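Local coordinates for GTPase-activating protein skywalker (Drosophila melanogaster, PDB 6R82) that acts as a GTPase-activating protein for Rab35 in synaptic vesicle protein recycling, represented here by its TLDc domain, at residues 32-37 against 52-57; 45-50 against 75-80; 96-101 against 126-131; 135-140 against 145-150. All coordinates share one frame; numbering follows the deposited sequence.

Interaction 1: residues 32-37 against 52-57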
loop_
_atom_site.group_PDB
_atom_site.type_symbol
_atom_site.label_atom_id
_atom_site.label_comp_id
_atom_site.label_asym_id
_atom_site.label_seq_id
_atom_site.Cartn_x
_atom_site.Cartn_y
_atom_site.Cartn_z
ATOM N N VAL A 32 2.332 -7.005 12.540
ATOM C CA VAL A 32 3.609 -6.584 13.098
ATOM C C VAL A 32 4.136 -5.453 12.228
ATOM O O VAL A 32 3.993 -5.478 10.998
ATOM C CB VAL A 32 4.634 -7.742 13.172
ATOM C CG1 VAL A 32 4.152 -8.867 14.127
ATOM C CG2 VAL A 32 4.926 -8.315 11.779
ATOM N N LEU A 33 4.735 -4.464 12.870
ATOM C CA LEU A 33 5.281 -3.298 12.191
ATOM C C LEU A 33 6.608 -3.663 11.533
ATOM O O LEU A 33 7.569 -4.005 12.229
ATOM C CB LEU A 33 5.481 -2.167 13.201
ATOM C CG LEU A 33 6.160 -0.932 12.613
ATOM C CD1 LEU A 33 5.147 -0.227 11.707
ATOM C CD2 LEU A 33 6.707 -0.007 13.709
ATOM N N LEU A 34 6.667 -3.585 10.196
ATOM C CA LEU A 34 7.900 -3.909 9.465
ATOM C C LEU A 34 8.798 -2.696 9.235
ATOM O O LEU A 34 10.027 -2.843 9.188
ATOM C CB LEU A 34 7.578 -4.521 8.093
ATOM C CG LEU A 34 6.582 -5.688 8.082
ATOM C CD1 LEU A 34 6.245 -6.097 6.651
ATOM C CD2 LEU A 34 7.161 -6.879 8.871
ATOM N N TYR A 35 8.210 -1.515 9.063
ATOM C CA TYR A 35 8.949 -0.345 8.605
ATOM C C TYR A 35 8.171 0.891 8.994
ATOM O O TYR A 35 6.956 0.951 8.767
ATOM C CB TYR A 35 9.151 -0.358 7.078
ATOM C CG TYR A 35 9.942 0.852 6.556
ATOM C CD1 TYR A 35 11.334 0.871 6.608
ATOM C CD2 TYR A 35 9.294 1.966 6.038
ATOM C CE1 TYR A 35 12.057 1.960 6.150
ATOM C CE2 TYR A 35 10.013 3.062 5.575
ATOM C CZ TYR A 35 11.390 3.046 5.636
ATOM O OH TYR A 35 12.113 4.127 5.190
ATOM N N THR A 36 8.870 1.881 9.554
ATOM C CA THR A 36 8.278 3.190 9.778
ATOM C C THR A 36 9.309 4.279 9.510
ATOM O O THR A 36 10.462 4.182 9.940
ATOM C CB THR A 36 7.726 3.349 11.202
ATOM O OG1 THR A 36 7.303 4.706 11.390
ATOM C CG2 THR A 36 8.791 3.026 12.223
ATOM N N THR A 37 8.870 5.326 8.817
ATOM C CA THR A 37 9.740 6.459 8.522
ATOM C C THR A 37 10.130 7.223 9.778
ATOM O O THR A 37 11.097 7.990 9.747
ATOM C CB THR A 37 9.050 7.390 7.540
ATOM O OG1 THR A 37 7.743 7.702 8.037
ATOM C CG2 THR A 37 8.900 6.709 6.192
ATOM N N GLU A 52 10.754 -6.455 1.957
ATOM C CA GLU A 52 10.518 -6.985 0.607
ATOM C C GLU A 52 10.206 -8.477 0.567
ATOM O O GLU A 52 9.655 -8.948 -0.434
ATOM C CB GLU A 52 11.718 -6.691 -0.304
ATOM C CG GLU A 52 12.974 -7.491 -0.017
ATOM C CD GLU A 52 14.111 -7.088 -0.968
ATOM O OE1 GLU A 52 13.840 -6.364 -1.961
ATOM O OE2 GLU A 52 15.263 -7.493 -0.726
ATOM N N GLN A 53 10.512 -9.240 1.620
ATOM C CA GLN A 53 10.158 -10.661 1.635
ATOM C C GLN A 53 8.863 -10.976 2.401
ATOM O O GLN A 53 8.491 -12.155 2.512
ATOM C CB GLN A 53 11.323 -11.489 2.194
ATOM C CG GLN A 53 12.593 -11.504 1.277
ATOM C CD GLN A 53 12.405 -12.350 0.007
ATOM O OE1 GLN A 53 11.283 -12.593 -0.434
ATOM N NE2 GLN A 53 13.510 -12.820 -0.564
ATOM N N HIS A 54 8.142 -9.967 2.891
ATOM C CA HIS A 54 6.865 -10.198 3.580
ATOM C C HIS A 54 5.696 -10.179 2.603
ATOM O O HIS A 54 5.666 -9.371 1.678
ATOM C CB HIS A 54 6.622 -9.140 4.657
ATOM C CG HIS A 54 7.505 -9.292 5.858
ATOM N ND1 HIS A 54 7.147 -10.048 6.955
ATOM C CD2 HIS A 54 8.726 -8.782 6.137
ATOM C CE1 HIS A 54 8.122 -10.021 7.849
ATOM N NE2 HIS A 54 9.089 -9.247 7.381
ATOM N N GLU A 55 4.719 -11.057 2.823
ATOM C CA GLU A 55 3.456 -10.917 2.107
ATOM C C GLU A 55 2.348 -11.559 2.924
ATOM O O GLU A 55 2.597 -12.536 3.643
ATOM C CB GLU A 55 3.502 -11.548 0.709
ATOM C CG GLU A 55 3.563 -13.054 0.729
ATOM C CD GLU A 55 3.291 -13.681 -0.638
ATOM O OE1 GLU A 55 3.786 -13.151 -1.664
ATOM O OE2 GLU A 55 2.573 -14.707 -0.673
ATOM N N PRO A 56 1.137 -11.001 2.891
ATOM C CA PRO A 56 0.790 -9.696 2.302
ATOM C C PRO A 56 1.274 -8.566 3.199
ATOM O O PRO A 56 1.836 -8.862 4.254
ATOM C CB PRO A 56 -0.733 -9.728 2.271
ATOM C CG PRO A 56 -1.077 -10.547 3.535
ATOM C CD PRO A 56 0.009 -11.598 3.636
ATOM N N THR A 57 1.091 -7.304 2.803
ATOM C CA THR A 57 1.461 -6.196 3.678
ATOM C C THR A 57 0.370 -5.138 3.646
ATOM O O THR A 57 -0.484 -5.115 2.762
ATOM C CB THR A 57 2.811 -5.544 3.303
ATOM O OG1 THR A 57 2.779 -5.117 1.941
ATOM C CG2 THR A 57 3.970 -6.520 3.493
#
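With its first torsion at -51°, Leu34 sets CG beside the backbone N, and the second, at 174°, spreads both methyls toward His54. The histidine likewise carries its CG beside the backbone N, and the two side chains approach from opposite directions, so that a branched tip lands on a flat ring. CD2 of Leu34 sits 3.4 Å from the centroid of the His54 imidazole and only 13° off the ring normal, a CH-pi contact over the middle of one face. The other methyl lies nearer the root of the ring: Leu34 CD1 is 3.5 Å from His54 CG. In the TLDc domain this joins strand 30-36 to the loop that leads from helix 44-51 into strand 57-63. Leu34 stands at a classic beta bulge, sharing Val181 of strand 173-185 with Tyr35. Beyond the ring, the loop turns through a cis peptide bond before Pro56 and brings back Thr57, whose CG2 touches Leu34 CD1 at 3.9 Å. One methyl of the leucine thus reaches both the histidine and the first residue of the next strand. Val51, at the end of helix 44-51, also packs on Leu34.

Interaction 2: residues 45-50 against 75-80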
loop_
_atom_site.group_PDB
_atom_site.type_symbol
_atom_site.label_atom_id
_atom_site.label_comp_id
_atom_site.label_asym_id
_atom_site.label_seq_id
_atom_site.Cartn_x
_atom_site.Cartn_y
_atom_site.Cartn_z
ATOM N N THR A 45 15.443 2.412 -0.568
ATOM C CA THR A 45 16.484 1.420 -0.310
ATOM C C THR A 45 16.321 0.763 1.066
ATOM O O THR A 45 16.402 -0.467 1.190
ATOM C CB THR A 45 17.862 2.071 -0.440
ATOM O OG1 THR A 45 18.026 2.575 -1.776
ATOM C CG2 THR A 45 18.951 1.047 -0.144
ATOM N N THR A 46 16.098 1.559 2.117
ATOM C CA THR A 46 15.876 0.943 3.426
ATOM C C THR A 46 14.495 0.305 3.516
ATOM O O THR A 46 14.327 -0.706 4.211
ATOM C CB THR A 46 16.072 1.956 4.561
ATOM O OG1 THR A 46 15.146 3.042 4.421
ATOM C CG2 THR A 46 17.495 2.503 4.543
ATOM N N PHE A 47 13.508 0.863 2.813
ATOM C CA PHE A 47 12.179 0.253 2.734
ATOM C C PHE A 47 12.256 -1.184 2.204
ATOM O O PHE A 47 11.704 -2.113 2.811
ATOM C CB PHE A 47 11.290 1.132 1.845
ATOM C CG PHE A 47 9.930 0.550 1.528
ATOM C CD1 PHE A 47 9.746 -0.265 0.423
ATOM C CD2 PHE A 47 8.820 0.892 2.295
ATOM C CE1 PHE A 47 8.494 -0.775 0.112
ATOM C CE2 PHE A 47 7.563 0.397 1.991
ATOM C CZ PHE A 47 7.398 -0.442 0.898
ATOM N N TYR A 48 12.935 -1.384 1.063
ATOM C CA TYR A 48 13.017 -2.719 0.465
ATOM C C TYR A 48 13.719 -3.694 1.398
ATOM O O TYR A 48 13.261 -4.825 1.592
ATOM C CB TYR A 48 13.753 -2.674 -0.875
ATOM C CG TYR A 48 13.025 -1.921 -1.952
ATOM C CD1 TYR A 48 11.656 -2.066 -2.127
ATOM C CD2 TYR A 48 13.707 -1.045 -2.799
ATOM C CE1 TYR A 48 10.975 -1.364 -3.110
ATOM C CE2 TYR A 48 13.035 -0.344 -3.796
ATOM C CZ TYR A 48 11.683 -0.496 -3.940
ATOM O OH TYR A 48 11.024 0.204 -4.920
ATOM N N VAL A 49 14.846 -3.273 1.978
ATOM C CA VAL A 49 15.625 -4.163 2.830
ATOM C C VAL A 49 14.754 -4.730 3.955
ATOM O O VAL A 49 14.879 -5.905 4.332
ATOM C CB VAL A 49 16.854 -3.416 3.380
ATOM C CG1 VAL A 49 17.503 -4.209 4.481
ATOM C CG2 VAL A 49 17.867 -3.116 2.243
ATOM N N ARG A 50 13.841 -3.917 4.483
ATOM C CA ARG A 50 13.055 -4.346 5.634
ATOM C C ARG A 50 11.774 -5.090 5.256
ATOM O O ARG A 50 11.355 -5.991 5.991
ATOM C CB ARG A 50 12.727 -3.141 6.523
ATOM C CG ARG A 50 13.869 -2.848 7.509
ATOM C CD ARG A 50 13.469 -1.934 8.657
ATOM N NE ARG A 50 14.582 -1.729 9.596
ATOM C CZ ARG A 50 14.749 -2.414 10.726
ATOM N NH1 ARG A 50 13.877 -3.358 11.094
ATOM N NH2 ARG A 50 15.784 -2.153 11.500
ATOM N N SER A 75 1.328 -9.018 -2.535
ATOM C CA SER A 75 2.527 -9.758 -2.925
ATOM C C SER A 75 3.786 -9.101 -2.377
ATOM O O SER A 75 3.799 -7.907 -2.057
ATOM C CB SER A 75 2.628 -9.863 -4.456
ATOM O OG SER A 75 1.386 -10.254 -4.995
ATOM N N ARG A 76 4.862 -9.886 -2.285
ATOM C CA ARG A 76 6.098 -9.325 -1.755
ATOM C C ARG A 76 6.696 -8.311 -2.726
ATOM O O ARG A 76 6.638 -8.478 -3.950
ATOM C CB ARG A 76 7.112 -10.420 -1.417
ATOM C CG ARG A 76 7.133 -11.557 -2.314
ATOM C CD ARG A 76 7.925 -12.727 -1.759
ATOM N NE ARG A 76 7.928 -13.664 -2.862
ATOM C CZ ARG A 76 8.998 -14.065 -3.531
ATOM N NH1 ARG A 76 10.215 -13.661 -3.168
ATOM N NH2 ARG A 76 8.837 -14.906 -4.544
ATOM N N TRP A 77 7.229 -7.225 -2.173
ATOM C CA TRP A 77 7.851 -6.222 -3.027
ATOM C C TRP A 77 9.092 -6.778 -3.710
ATOM O O TRP A 77 9.516 -6.234 -4.728
ATOM C CB TRP A 77 8.174 -4.964 -2.217
ATOM C CG TRP A 77 6.936 -4.155 -1.849
ATOM C CD1 TRP A 77 6.324 -4.108 -0.633
ATOM C CD2 TRP A 77 6.180 -3.288 -2.710
ATOM N NE1 TRP A 77 5.233 -3.276 -0.684
ATOM C CE2 TRP A 77 5.120 -2.760 -1.946
ATOM C CE3 TRP A 77 6.292 -2.918 -4.055
ATOM C CZ2 TRP A 77 4.177 -1.858 -2.474
ATOM C CZ3 TRP A 77 5.343 -2.032 -4.589
ATOM C CH2 TRP A 77 4.306 -1.507 -3.793
ATOM N N PHE A 78 9.663 -7.867 -3.178
ATOM C CA PHE A 78 10.745 -8.577 -3.850
ATOM C C PHE A 78 10.405 -8.897 -5.299
ATOM O O PHE A 78 11.304 -8.963 -6.141
ATOM C CB PHE A 78 11.046 -9.876 -3.101
ATOM C CG PHE A 78 12.219 -10.665 -3.650
ATOM C CD1 PHE A 78 13.508 -10.406 -3.205
ATOM C CD2 PHE A 78 12.016 -11.697 -4.570
ATOM C CE1 PHE A 78 14.596 -11.144 -3.680
ATOM C CE2 PHE A 78 13.086 -12.442 -5.056
ATOM C CZ PHE A 78 14.381 -12.167 -4.614
ATOM N N GLU A 79 9.126 -9.116 -5.605
ATOM C CA GLU A 79 8.734 -9.503 -6.958
ATOM C C GLU A 79 8.769 -8.347 -7.959
ATOM O O GLU A 79 8.476 -8.570 -9.131
ATOM C CB GLU A 79 7.335 -10.138 -6.932
ATOM C CG GLU A 79 7.352 -11.537 -6.262
ATOM C CD GLU A 79 5.978 -12.218 -6.219
ATOM O OE1 GLU A 79 5.016 -11.698 -6.817
ATOM O OE2 GLU A 79 5.869 -13.291 -5.581
ATOM N N ARG A 80 9.144 -7.135 -7.538
ATOM C CA ARG A 80 9.202 -6.013 -8.469
ATOM C C ARG A 80 10.184 -6.255 -9.613
ATOM O O ARG A 80 10.078 -5.584 -10.648
ATOM C CB ARG A 80 9.580 -4.735 -7.718
ATOM C CG ARG A 80 10.975 -4.802 -7.110
ATOM C CD ARG A 80 11.239 -3.670 -6.134
ATOM N NE ARG A 80 12.625 -3.690 -5.653
ATOM C CZ ARG A 80 13.065 -4.415 -4.623
ATOM N NH1 ARG A 80 12.231 -5.211 -3.926
ATOM N NH2 ARG A 80 14.345 -4.360 -4.289
#
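Arg80 lays its guanidinium flat on the ring of Tyr48, the planes only 3° apart and the two centres separated by 3.7 Å. The stack is also a cation-pi contact: CZ of Arg80 stands over the tyrosine face, 13° off the normal, with NH2 of Arg80 3.6 Å from Tyr48 CG. The arginine chain is extended from CG to NE, and its CD also lies over this face, adding a CH-pi contact. Next to this pair, Phe47 directs its edge at the face of the Trp77 pyrrole ring, a T-shaped arrangement with planes at 69°; CZ of Phe47 comes to 3.9 Å from Trp77 NE1. Helix 44-51 of the TLDc domain is joined in this way to the 3-10 turn that begins at Trp77. In the second shell, Arg80 NH1 donates to Trp77 O at 3.0 Å from above the carbonyl plane, while Arg80 N reaches the same oxygen from the opposite face. The same NH1 forms a salt bridge with Glu52 OE1, which probably offsets part of the guanidinium charge. The hydroxyl of Tyr48 is hydrogen-bonded to Asp132 O, and Ile136 of strand 135-138 packs against Phe47, Tyr48 and Trp77.

Interaction 3: residues 96-101 against 126-131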
loop_
_atom_site.group_PDB
_atom_site.type_symbol
_atom_site.label_atom_id
_atom_site.label_comp_id
_atom_site.label_asym_id
_atom_site.label_seq_id
_atom_site.Cartn_x
_atom_site.Cartn_y
_atom_site.Cartn_z
ATOM N N GLY A 96 -5.449 -9.736 -7.437
ATOM C CA GLY A 96 -6.697 -9.029 -7.237
ATOM C C GLY A 96 -7.168 -8.908 -5.801
ATOM O O GLY A 96 -8.214 -8.289 -5.577
ATOM N N GLU A 97 -6.446 -9.479 -4.826
ATOM C CA GLU A 97 -6.740 -9.216 -3.416
ATOM C C GLU A 97 -6.218 -7.860 -2.963
ATOM O O GLU A 97 -6.650 -7.358 -1.917
ATOM C CB GLU A 97 -6.154 -10.329 -2.528
ATOM C CG GLU A 97 -6.920 -11.664 -2.605
ATOM C CD GLU A 97 -6.563 -12.639 -1.456
ATOM O OE1 GLU A 97 -5.388 -13.069 -1.373
ATOM O OE2 GLU A 97 -7.460 -12.979 -0.640
ATOM N N THR A 98 -5.299 -7.260 -3.723
ATOM C CA THR A 98 -4.814 -5.914 -3.430
ATOM C C THR A 98 -5.977 -4.924 -3.466
ATOM O O THR A 98 -6.848 -5.012 -4.330
ATOM C CB THR A 98 -3.751 -5.514 -4.469
ATOM O OG1 THR A 98 -2.636 -6.420 -4.410
ATOM C CG2 THR A 98 -3.287 -4.082 -4.267
ATOM N N PHE A 99 -6.003 -3.979 -2.523
ATOM C CA PHE A 99 -7.046 -2.961 -2.553
ATOM C C PHE A 99 -6.515 -1.684 -1.935
ATOM O O PHE A 99 -5.583 -1.712 -1.127
ATOM C CB PHE A 99 -8.344 -3.404 -1.836
ATOM C CG PHE A 99 -8.214 -3.608 -0.326
ATOM C CD1 PHE A 99 -8.330 -2.539 0.561
ATOM C CD2 PHE A 99 -8.030 -4.881 0.198
ATOM C CE1 PHE A 99 -8.240 -2.731 1.941
ATOM C CE2 PHE A 99 -7.944 -5.089 1.579
ATOM C CZ PHE A 99 -8.034 -4.011 2.451
ATOM N N LEU A 100 -7.118 -0.564 -2.330
ATOM C CA LEU A 100 -6.843 0.741 -1.744
ATOM C C LEU A 100 -7.869 1.074 -0.669
ATOM O O LEU A 100 -9.002 0.595 -0.683
ATOM C CB LEU A 100 -6.880 1.849 -2.796
ATOM C CG LEU A 100 -6.125 1.701 -4.104
ATOM C CD1 LEU A 100 -6.731 2.667 -5.110
ATOM C CD2 LEU A 100 -4.655 2.003 -3.854
ATOM N N PHE A 101 -7.465 1.944 0.245
ATOM C CA PHE A 101 -8.381 2.468 1.243
ATOM C C PHE A 101 -7.997 3.908 1.540
ATOM O O PHE A 101 -6.870 4.339 1.274
ATOM C CB PHE A 101 -8.358 1.633 2.535
ATOM C CG PHE A 101 -7.059 1.709 3.283
ATOM C CD1 PHE A 101 -6.822 2.716 4.201
ATOM C CD2 PHE A 101 -6.063 0.772 3.055
ATOM C CE1 PHE A 101 -5.617 2.793 4.886
ATOM C CE2 PHE A 101 -4.860 0.834 3.737
ATOM C CZ PHE A 101 -4.634 1.850 4.657
ATOM N N GLU A 126 -5.896 -4.352 -14.447
ATOM C CA GLU A 126 -5.284 -5.392 -13.620
ATOM C C GLU A 126 -3.857 -5.024 -13.228
ATOM O O GLU A 126 -2.959 -5.869 -13.253
ATOM C CB GLU A 126 -5.278 -6.735 -14.345
ATOM C CG GLU A 126 -6.627 -7.383 -14.497
ATOM C CD GLU A 126 -6.536 -8.724 -15.197
ATOM O OE1 GLU A 126 -6.893 -9.754 -14.579
ATOM O OE2 GLU A 126 -6.093 -8.745 -16.369
ATOM N N LEU A 127 -3.630 -3.768 -12.845
ATOM C CA LEU A 127 -2.294 -3.230 -12.587
ATOM C C LEU A 127 -2.211 -2.839 -11.118
ATOM O O LEU A 127 -2.684 -1.769 -10.729
ATOM C CB LEU A 127 -2.006 -2.026 -13.486
ATOM C CG LEU A 127 -2.124 -2.193 -15.003
ATOM C CD1 LEU A 127 -1.780 -0.876 -15.719
ATOM C CD2 LEU A 127 -1.219 -3.320 -15.489
ATOM N N PHE A 128 -1.572 -3.686 -10.307
ATOM C CA PHE A 128 -1.675 -3.587 -8.853
ATOM C C PHE A 128 -0.484 -2.878 -8.212
ATOM O O PHE A 128 -0.659 -1.844 -7.563
ATOM C CB PHE A 128 -1.868 -4.997 -8.273
ATOM C CG PHE A 128 -3.108 -5.672 -8.779
ATOM C CD1 PHE A 128 -4.357 -5.108 -8.557
ATOM C CD2 PHE A 128 -3.031 -6.845 -9.510
ATOM C CE1 PHE A 128 -5.511 -5.713 -9.056
ATOM C CE2 PHE A 128 -4.182 -7.456 -10.001
ATOM C CZ PHE A 128 -5.423 -6.881 -9.768
ATOM N N MET A 129 0.722 -3.420 -8.367
ATOM C CA MET A 129 1.913 -2.923 -7.688
ATOM C C MET A 129 3.050 -2.790 -8.694
ATOM O O MET A 129 3.176 -3.610 -9.602
ATOM C CB MET A 129 2.371 -3.874 -6.548
ATOM C CG MET A 129 1.285 -4.254 -5.510
ATOM S SD MET A 129 1.731 -5.724 -4.522
ATOM C CE MET A 129 3.126 -5.091 -3.593
ATOM N N ALA A 130 3.890 -1.771 -8.505
ATOM C CA ALA A 130 5.116 -1.605 -9.285
ATOM C C ALA A 130 6.123 -0.826 -8.446
ATOM O O ALA A 130 5.735 0.016 -7.637
ATOM C CB ALA A 130 4.852 -0.890 -10.616
ATOM N N ALA A 131 7.411 -1.127 -8.613
ATOM C CA ALA A 131 8.423 -0.484 -7.777
ATOM C C ALA A 131 9.797 -0.607 -8.418
ATOM O O ALA A 131 10.125 -1.633 -9.017
ATOM C CB ALA A 131 8.456 -1.102 -6.368
#
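Gly96 and Phe128 meet in the TLDc fold where the loop entering strand 99-104 packs against the residues leading into strand 129-131. These two strands are not partners in the antiparallel sheet, so side chains and a bare glycine backbone make the contact. The van der Waals contacts centre on the Phe128 ring, whose far end reaches Gly96: CZ of Phe128 is 3.6 Å from Gly96 CA, and CE2 of Phe128 is 3.7 Å from Gly96 N. The approach is oblique, and the ring tip rests directly on the main-chain atoms of the glycine. Nearer the root of the ring, CB of Thr98 lies 4.2 Å from Phe128 CD1. With its CG beside the backbone N (chi1 -60°), the phenylalanine runs its ring past the threonine and on to the glycine.

Aromatic contact comes from beyond the two segments, where Trp112 meets Phe128 edge-to-face. The polar interactions likewise involve neighbours. Thr98 OG1 is hydrogen-bonded to Ser74 OG and also to Thr95 O, which fixes the rotation of the threonine side chain and satisfies its buried hydroxyl. On the other segment, the main chain of Phe128 is hydrogen-bonded to Gly139, tying the residue that bears the ring to the neighbouring hairpin.

More loosely, Met129 borders the threonine. Its first two torsions, -53° and 163°, carry the sulfur out along this side of the interface, and Met129 SD lies 4.4 Å from Thr98 OG1.

Interaction 4: residues 135-140 against 145-150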
loop_
_atom_site.group_PDB
_atom_site.type_symbol
_atom_site.label_atom_id
_atom_site.label_comp_id
_atom_site.label_asym_id
_atom_site.label_seq_id
_atom_site.Cartn_x
_atom_site.Cartn_y
_atom_site.Cartn_z
ATOM N N MET A 135 10.819 4.954 -7.601
ATOM C CA MET A 135 9.443 5.141 -7.159
ATOM C C MET A 135 8.824 3.820 -6.728
ATOM O O MET A 135 9.250 2.732 -7.129
ATOM C CB MET A 135 8.576 5.759 -8.261
ATOM C CG MET A 135 8.468 4.891 -9.495
ATOM S SD MET A 135 7.156 3.642 -9.418
ATOM C CE MET A 135 7.894 2.284 -10.342
ATOM N N ILE A 136 7.769 3.950 -5.937
ATOM C CA ILE A 136 6.874 2.860 -5.594
ATOM C C ILE A 136 5.465 3.335 -5.919
ATOM O O ILE A 136 5.117 4.485 -5.631
ATOM C CB ILE A 136 7.036 2.463 -4.112
ATOM C CG1 ILE A 136 6.471 1.079 -3.852
ATOM C CG2 ILE A 136 6.428 3.494 -3.162
ATOM C CD1 ILE A 136 7.356 0.265 -2.937
ATOM N N THR A 137 4.676 2.487 -6.579
ATOM C CA THR A 137 3.340 2.896 -6.993
ATOM C C THR A 137 2.365 1.740 -6.809
ATOM O O THR A 137 2.750 0.568 -6.850
ATOM C CB THR A 137 3.321 3.397 -8.459
ATOM O OG1 THR A 137 2.021 3.906 -8.798
ATOM C CG2 THR A 137 3.662 2.288 -9.415
ATOM N N ILE A 138 1.093 2.085 -6.596
ATOM C CA ILE A 138 0.020 1.109 -6.408
ATOM C C ILE A 138 -1.211 1.590 -7.164
ATOM O O ILE A 138 -1.647 2.729 -6.978
ATOM C CB ILE A 138 -0.327 0.914 -4.918
ATOM C CG1 ILE A 138 0.904 0.474 -4.119
ATOM C CG2 ILE A 138 -1.498 -0.067 -4.761
ATOM C CD1 ILE A 138 0.732 0.624 -2.636
ATOM N N GLY A 139 -1.784 0.719 -7.989
ATOM C CA GLY A 139 -2.974 1.064 -8.741
ATOM C C GLY A 139 -2.673 1.838 -10.010
ATOM O O GLY A 139 -2.438 3.052 -9.974
ATOM N N GLY A 140 -2.669 1.142 -11.146
ATOM C CA GLY A 140 -2.288 1.732 -12.407
ATOM C C GLY A 140 -3.389 1.636 -13.451
ATOM O O GLY A 140 -4.476 1.108 -13.205
ATOM N N ALA A 145 -2.880 5.433 -8.629
ATOM C CA ALA A 145 -3.641 5.698 -7.409
ATOM C C ALA A 145 -2.746 6.216 -6.291
ATOM O O ALA A 145 -3.090 7.189 -5.611
ATOM C CB ALA A 145 -4.376 4.437 -6.968
ATOM N N ILE A 146 -1.611 5.558 -6.054
ATOM C CA ILE A 146 -0.612 6.028 -5.099
ATOM C C ILE A 146 0.743 5.982 -5.786
ATOM O O ILE A 146 1.083 4.980 -6.425
ATOM C CB ILE A 146 -0.583 5.189 -3.803
ATOM C CG1 ILE A 146 -1.954 5.152 -3.140
ATOM C CG2 ILE A 146 0.436 5.744 -2.816
ATOM C CD1 ILE A 146 -1.949 4.435 -1.799
ATOM N N TRP A 147 1.511 7.061 -5.655
ATOM C CA TRP A 147 2.843 7.170 -6.238
ATOM C C TRP A 147 3.712 7.898 -5.233
ATOM O O TRP A 147 3.282 8.904 -4.671
ATOM C CB TRP A 147 2.816 7.928 -7.572
ATOM C CG TRP A 147 4.162 7.991 -8.268
ATOM C CD1 TRP A 147 4.595 7.190 -9.278
ATOM C CD2 TRP A 147 5.238 8.900 -7.986
ATOM N NE1 TRP A 147 5.874 7.547 -9.655
ATOM C CE2 TRP A 147 6.291 8.589 -8.872
ATOM C CE3 TRP A 147 5.410 9.945 -7.073
ATOM C CZ2 TRP A 147 7.499 9.284 -8.869
ATOM C CZ3 TRP A 147 6.609 10.634 -7.070
ATOM C CH2 TRP A 147 7.641 10.301 -7.963
ATOM N N MET A 148 4.913 7.387 -4.985
ATOM C CA MET A 148 5.810 7.976 -4.001
ATOM C C MET A 148 7.241 7.921 -4.517
ATOM O O MET A 148 7.615 7.001 -5.241
ATOM C CB MET A 148 5.705 7.248 -2.655
ATOM C CG MET A 148 4.409 7.501 -1.898
ATOM S SD MET A 148 4.437 6.809 -0.219
ATOM C CE MET A 148 4.309 5.056 -0.637
ATOM N N ASP A 149 8.042 8.908 -4.132
ATOM C CA ASP A 149 9.383 9.042 -4.681
ATOM C C ASP A 149 10.407 8.274 -3.841
ATOM O O ASP A 149 10.098 7.707 -2.788
ATOM C CB ASP A 149 9.769 10.529 -4.831
ATOM C CG ASP A 149 10.007 11.258 -3.492
ATOM O OD1 ASP A 149 10.321 10.638 -2.451
ATOM O OD2 ASP A 149 9.901 12.510 -3.500
ATOM N N GLU A 150 11.650 8.272 -4.324
ATOM C CA GLU A 150 12.708 7.450 -3.752
ATOM C C GLU A 150 13.120 7.899 -2.362
ATOM O O GLU A 150 13.822 7.149 -1.674
ATOM C CB GLU A 150 13.939 7.452 -4.668
ATOM C CG GLU A 150 14.690 8.784 -4.682
ATOM C CD GLU A 150 15.704 8.885 -5.819
ATOM O OE1 GLU A 150 16.919 8.929 -5.527
ATOM O OE2 GLU A 150 15.288 8.920 -7.000
#
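Met135 crosses Trp147 at about a right angle on one face of a beta hairpin, whose strands 135-138 and 146-149 run antiparallel at 172° in the TLDc sheet. Its CB is 3.5 Å from Trp147 NE1, and the bent chain leaves SD 4.8 Å from the centroid of the indole five-membered ring, an oblique Met-aromatic contact. Trp147 also pairs across the strands with Thr137, a non-hydrogen-bonded pair, and takes a cation-pi contact from Lys156 of the adjoining strand.

On the opposite face Ile136 and Met148 lie side by side, pointing the same way. The isoleucine's CG2 meets Met148 CE at 3.6 Å, where the methionine curls at its last torsion (chi3 -72°). Ile138 and Ile146 continue this row, and Ala71 and Cys73 of strand 68-73 pack against Ile138.

Backbone bonds link Ile136 with Met148 and Ile138 with Ile146 in both directions. Near the turn, Ala145 and Ile146 both face Ile138, a classic beta bulge. Gly139 has a positive phi here, at which a side chain would run into Ala145 CB and the preceding carbonyl oxygen; its own oxygen accepts from Ala145 N at 2.8 Å.

Two donors grip one carbonyl near the turn end of the hairpin: Ile138 N bonds to Ile146 O, and Thr137 OG1 donates to that same oxygen at 2.8 Å, tilted 25° from the carbonyl plane.

Interactions 1 and 2, with centres 9 Å apart, adjoin along the chain, since loop 52-57 follows helix 44-51: Glu52 OE1 meets Arg80 NH1 in a salt bridge of 2.8 Å. Interaction 2 also borders both others. Trp77 CE2 packs 3.5 Å from Met129 CE of interaction 3, and Trp77 CH2 comes to 3.4 Å from Ile136 CG1 of interaction 4. Interactions 3 and 4, centres 10 Å apart, join through neighbouring strands, with Ala130 O 2.9 Å from Thr137 N. Interaction 1 touches neither of these, its nearest atoms lying about 6 Å from interaction 3 and about 8 Å from interaction 4, although all three reach the same sheet.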